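PDB 4AW7: GH86A beta-porphyranase from Bacteroides plebeius, which hydrolyses the sulfated red-algal polysaccharide porphyran at its beta-D-galactose-(1->4)-alpha-L-galactose-6-sulfate linkages, releasing mostly disaccharides. Local coordinates for residues R40-N45 and V100-A105. Numbering follows the deposited sequence.
Sequences RSKYFN and VKRYIA. With K (potassium ion), chain G.
R102 reaches across to the backbone carbonyl of S41 at one end of the parallel beta-barrel of the catalytic domain, a (beta/alpha)8-type fold in this glycoside hydrolase. The 40-45 loop leads into barrel strand 45-46. R102 lies at the corner where the chain passes from strand 99-101 to strand 104-106. Its CG is anti to the backbone N (chi1 -180°), and the chain runs extended to NE. This stretch carries the guanidinium to the loop, although the nearest CA atoms, those of S41 and R102, are 8.9 Å apart. NH2 of R102 donates to O of S41 at 3.0 Å, with an N-H...O angle of 159°. NE of R102 adds a weak bond to O of S41 at 3.4 Å. The carbonyl oxygen lies at the guanidinium edge, yet NH2 meets it from above the carbonyl plane. ND2 of N45 donates to O of S41 from the opposite face, also at 3.0 Å. The S41 oxygen thus accepts from two donors, with NE as a weak third. OG of S41 sits over one guanidinium face but turns its hydrogen bonding to D39. CG of K42 packs obliquely against NH2 of R102 at 3.8 Å, and the two side chains cross at about a right angle. NH1 of R102 makes a salt bridge with E139 of strand 136-142. A leucine in place of R102 would probably leave the S41 carbonyl without its donors from this side chain and E139 without this salt-bridge partner. Next along the chain, Y103 points its OH to a potassium ion also bound by O of L136. A water lies between the two segments, 3.0 Å from NE of R102, from which it accepts, and 2.8 Å from OD1 of N45.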
ATOM      1  N   ARG A  40      11.039  -3.130  -7.956  1.00  7.03           N
ATOM      2  CA  ARG A  40       9.944  -3.998  -8.372  1.00  6.77           C
ATOM      3  C   ARG A  40       9.492  -4.921  -7.241  1.00  6.95           C
ATOM      4  O   ARG A  40       8.309  -5.244  -7.160  1.00  7.02           O
ATOM      5  CB  ARG A  40      10.339  -4.819  -9.590  1.00  7.19           C
ATOM      6  CG  ARG A  40      10.445  -4.031 -10.883  1.00  7.38           C
ATOM      7  CD  ARG A  40      10.788  -4.958 -12.075  1.00  7.52           C
ATOM      8  NE  ARG A  40       9.826  -6.027 -12.226  1.00  7.54           N
ATOM      9  CZ  ARG A  40       8.672  -5.926 -12.867  1.00  7.62           C
ATOM     10  NH1 ARG A  40       8.336  -4.814 -13.508  1.00  8.68           N
ATOM     11  NH2 ARG A  40       7.827  -6.951 -12.881  1.00  8.55           N
ATOM     12  N   SER A  41      10.442  -5.368  -6.398  1.00  6.95           N
ATOM     13  CA  SER A  41      10.118  -6.276  -5.314  1.00  7.23           C
ATOM     14  C   SER A  41       9.221  -5.685  -4.249  1.00  6.66           C
ATOM     15  O   SER A  41       8.736  -6.397  -3.387  1.00  6.81           O
ATOM     16  CB  SER A  41      11.373  -6.820  -4.669  1.00  7.22           C
ATOM     17  OG  SER A  41      11.942  -5.896  -3.743  1.00 10.18           O
ATOM     18  N   LYS A  42       9.028  -4.373  -4.276  1.00  6.81           N
ATOM     19  CA  LYS A  42       8.072  -3.730  -3.362  1.00  6.66           C
ATOM     20  C   LYS A  42       6.646  -3.753  -3.854  1.00  6.50           C
ATOM     21  O   LYS A  42       5.755  -3.426  -3.076  1.00  6.92           O
ATOM     22  CB  LYS A  42       8.531  -2.298  -3.001  1.00  6.94           C
ATOM     23  CG  LYS A  42       9.761  -2.297  -2.106  1.00  6.75           C
ATOM     24  CD  LYS A  42      10.211  -0.924  -1.685  1.00  6.82           C
ATOM     25  CE  LYS A  42      11.336  -0.980  -0.641  1.00  7.13           C
ATOM     26  NZ  LYS A  42      11.604   0.374  -0.083  1.00  7.97           N
ATOM     27  N   TYR A  43       6.416  -4.158  -5.100  1.00  6.42           N
ATOM     28  CA  TYR A  43       5.121  -4.028  -5.781  1.00  6.41           C
ATOM     29  C   TYR A  43       4.636  -5.251  -6.509  1.00  6.07           C
ATOM     30  O   TYR A  43       3.483  -5.662  -6.346  1.00  6.92           O
ATOM     31  CB  TYR A  43       5.143  -2.822  -6.761  1.00  6.13           C
ATOM     32  CG  TYR A  43       5.535  -1.550  -6.074  1.00  6.07           C
ATOM     33  CD1 TYR A  43       4.655  -0.929  -5.167  1.00  6.42           C
ATOM     34  CD2 TYR A  43       6.784  -0.994  -6.216  1.00  6.07           C
ATOM     35  CE1 TYR A  43       5.035   0.189  -4.460  1.00  6.13           C
ATOM     36  CE2 TYR A  43       7.175   0.129  -5.518  1.00  6.46           C
ATOM     37  CZ  TYR A  43       6.287   0.729  -4.633  1.00  6.69           C
ATOM     38  OH  TYR A  43       6.729   1.827  -3.908  1.00  7.15           O
ATOM     39  N   PHE A  44       5.478  -5.798  -7.387  1.00  6.34           N
ATOM     40  CA  PHE A  44       5.053  -6.842  -8.305  1.00  6.43           C
ATOM     41  C   PHE A  44       5.265  -8.205  -7.696  1.00  6.36           C
ATOM     42  O   PHE A  44       6.269  -8.884  -7.966  1.00  7.79           O
ATOM     43  CB  PHE A  44       5.731  -6.646  -9.679  1.00  6.62           C
ATOM     44  CG  PHE A  44       5.481  -5.277 -10.243  1.00  6.97           C
ATOM     45  CD1 PHE A  44       4.177  -4.851 -10.483  1.00  8.28           C
ATOM     46  CD2 PHE A  44       6.503  -4.357 -10.402  1.00  8.07           C
ATOM     47  CE1 PHE A  44       3.923  -3.554 -10.909  1.00  9.22           C
ATOM     48  CE2 PHE A  44       6.233  -3.088 -10.850  1.00  8.73           C
ATOM     49  CZ  PHE A  44       4.940  -2.706 -11.097  1.00  8.23           C
ATOM     50  N   ASN A  45       4.346  -8.542  -6.813  1.00  6.53           N
ATOM     51  CA  ASN A  45       4.368  -9.731  -5.974  1.00  6.74           C
ATOM     52  C   ASN A  45       3.021 -10.420  -6.106  1.00  6.82           C
ATOM     53  O   ASN A  45       2.026  -9.818  -6.493  1.00  7.63           O
ATOM     54  CB  ASN A  45       4.615  -9.345  -4.511  1.00  6.48           C
ATOM     55  CG  ASN A  45       5.945  -8.647  -4.321  1.00  6.51           C
ATOM     56  OD1 ASN A  45       6.970  -9.139  -4.806  1.00  7.46           O
ATOM     57  ND2 ASN A  45       5.977  -7.490  -3.637  1.00  7.20           N
ATOM     58  N   VAL A 100      17.744 -15.236   4.710  1.00 12.56           N
ATOM     59  CA  VAL A 100      16.466 -14.534   4.731  1.00 11.86           C
ATOM     60  C   VAL A 100      15.750 -14.682   3.396  1.00 11.66           C
ATOM     61  O   VAL A 100      16.319 -14.335   2.346  1.00 13.95           O
ATOM     62  CB  VAL A 100      16.663 -13.044   5.021  1.00 12.48           C
ATOM     63  CG1 VAL A 100      15.337 -12.332   4.990  1.00 14.74           C
ATOM     64  CG2 VAL A 100      17.352 -12.818   6.355  1.00 14.58           C
ATOM     65  N   LYS A 101      14.529 -15.219   3.408  1.00  9.77           N
ATOM     66  CA  LYS A 101      13.704 -15.312   2.223  1.00  9.80           C
ATOM     67  C   LYS A 101      12.696 -14.171   2.251  1.00  8.69           C
ATOM     68  O   LYS A 101      12.001 -13.945   3.261  1.00  9.44           O
ATOM     69  CB  LYS A 101      12.964 -16.629   2.131  1.00 10.89           C
ATOM     70  CG  LYS A 101      12.271 -16.868   0.788  1.00 11.76           C
ATOM     71  CD  LYS A 101      11.544 -18.220   0.756  1.00 16.24           C
ATOM     72  CE  LYS A 101      10.743 -18.439  -0.486  1.00 19.35           C
ATOM     73  NZ  LYS A 101      11.584 -19.039  -1.501  1.00 20.37           N
ATOM     74  N   ARG A 102      12.570 -13.452   1.146  1.00  8.47           N
ATOM     75  CA  ARG A 102      11.661 -12.327   1.084  1.00  8.51           C
ATOM     76  C   ARG A 102      10.231 -12.793   0.943  1.00  8.59           C
ATOM     77  O   ARG A 102       9.790 -13.216  -0.110  1.00 10.14           O
ATOM     78  CB  ARG A 102      12.023 -11.378  -0.039  1.00  8.80           C
ATOM     79  CG  ARG A 102      11.082 -10.175  -0.117  1.00  8.17           C
ATOM     80  CD  ARG A 102      11.636  -9.106  -1.072  1.00  9.04           C
ATOM     81  NE  ARG A 102      10.776  -7.968  -1.214  1.00  8.07           N
ATOM     82  CZ  ARG A 102      10.832  -6.882  -0.468  1.00  8.16           C
ATOM     83  NH1 ARG A 102      11.600  -6.804   0.596  1.00  8.85           N
ATOM     84  NH2 ARG A 102      10.037  -5.873  -0.761  1.00  8.53           N
ATOM     85  N   TYR A 103       9.487 -12.698   2.047  1.00  8.78           N
ATOM     86  CA  TYR A 103       8.035 -12.891   2.111  1.00  8.70           C
ATOM     87  C   TYR A 103       7.603 -12.436   3.504  1.00  8.25           C
ATOM     88  O   TYR A 103       8.449 -12.187   4.378  1.00  8.88           O
ATOM     89  CB  TYR A 103       7.614 -14.338   1.847  1.00  8.86           C
ATOM     90  CG  TYR A 103       7.886 -15.359   2.930  1.00  9.52           C
ATOM     91  CD1 TYR A 103       9.140 -15.908   3.097  1.00 11.37           C
ATOM     92  CD2 TYR A 103       6.878 -15.778   3.797  1.00  9.48           C
ATOM     93  CE1 TYR A 103       9.372 -16.868   4.070  1.00 11.94           C
ATOM     94  CE2 TYR A 103       7.097 -16.712   4.765  1.00 11.30           C
ATOM     95  CZ  TYR A 103       8.346 -17.260   4.904  1.00 12.27           C
ATOM     96  OH  TYR A 103       8.610 -18.189   5.890  1.00 15.77           O
ATOM     97  N   ILE A 104       6.291 -12.353   3.692  1.00  7.98           N
ATOM     98  CA  ILE A 104       5.692 -12.047   4.973  1.00  7.46           C
ATOM     99  C   ILE A 104       5.074 -13.309   5.559  1.00  7.47           C
ATOM    100  O   ILE A 104       4.184 -13.911   4.952  1.00  8.17           O
ATOM    101  CB  ILE A 104       4.564 -11.006   4.836  1.00  7.40           C
ATOM    102  CG1 ILE A 104       5.038  -9.717   4.165  1.00  7.84           C
ATOM    103  CG2 ILE A 104       3.913 -10.739   6.184  1.00  9.00           C
ATOM    104  CD1 ILE A 104       3.895  -8.781   3.732  1.00  9.95           C
ATOM    105  N   ALA A 105       5.539 -13.715   6.739  1.00  8.07           N
ATOM    106  CA  ALA A 105       4.893 -14.765   7.508  1.00  7.89           C
ATOM    107  C   ALA A 105       3.842 -14.110   8.395  1.00  8.34           C
ATOM    108  O   ALA A 105       4.157 -13.131   9.088  1.00  8.46           O
ATOM    109  CB  ALA A 105       5.927 -15.517   8.363  1.00  8.98           C
TER
HETATM  110  K     K G1617      11.250 -19.420   5.857  0.50 16.03           K
HETATM  111  O   HOH W   1       9.269  -9.467  -3.288  1.00  8.54           O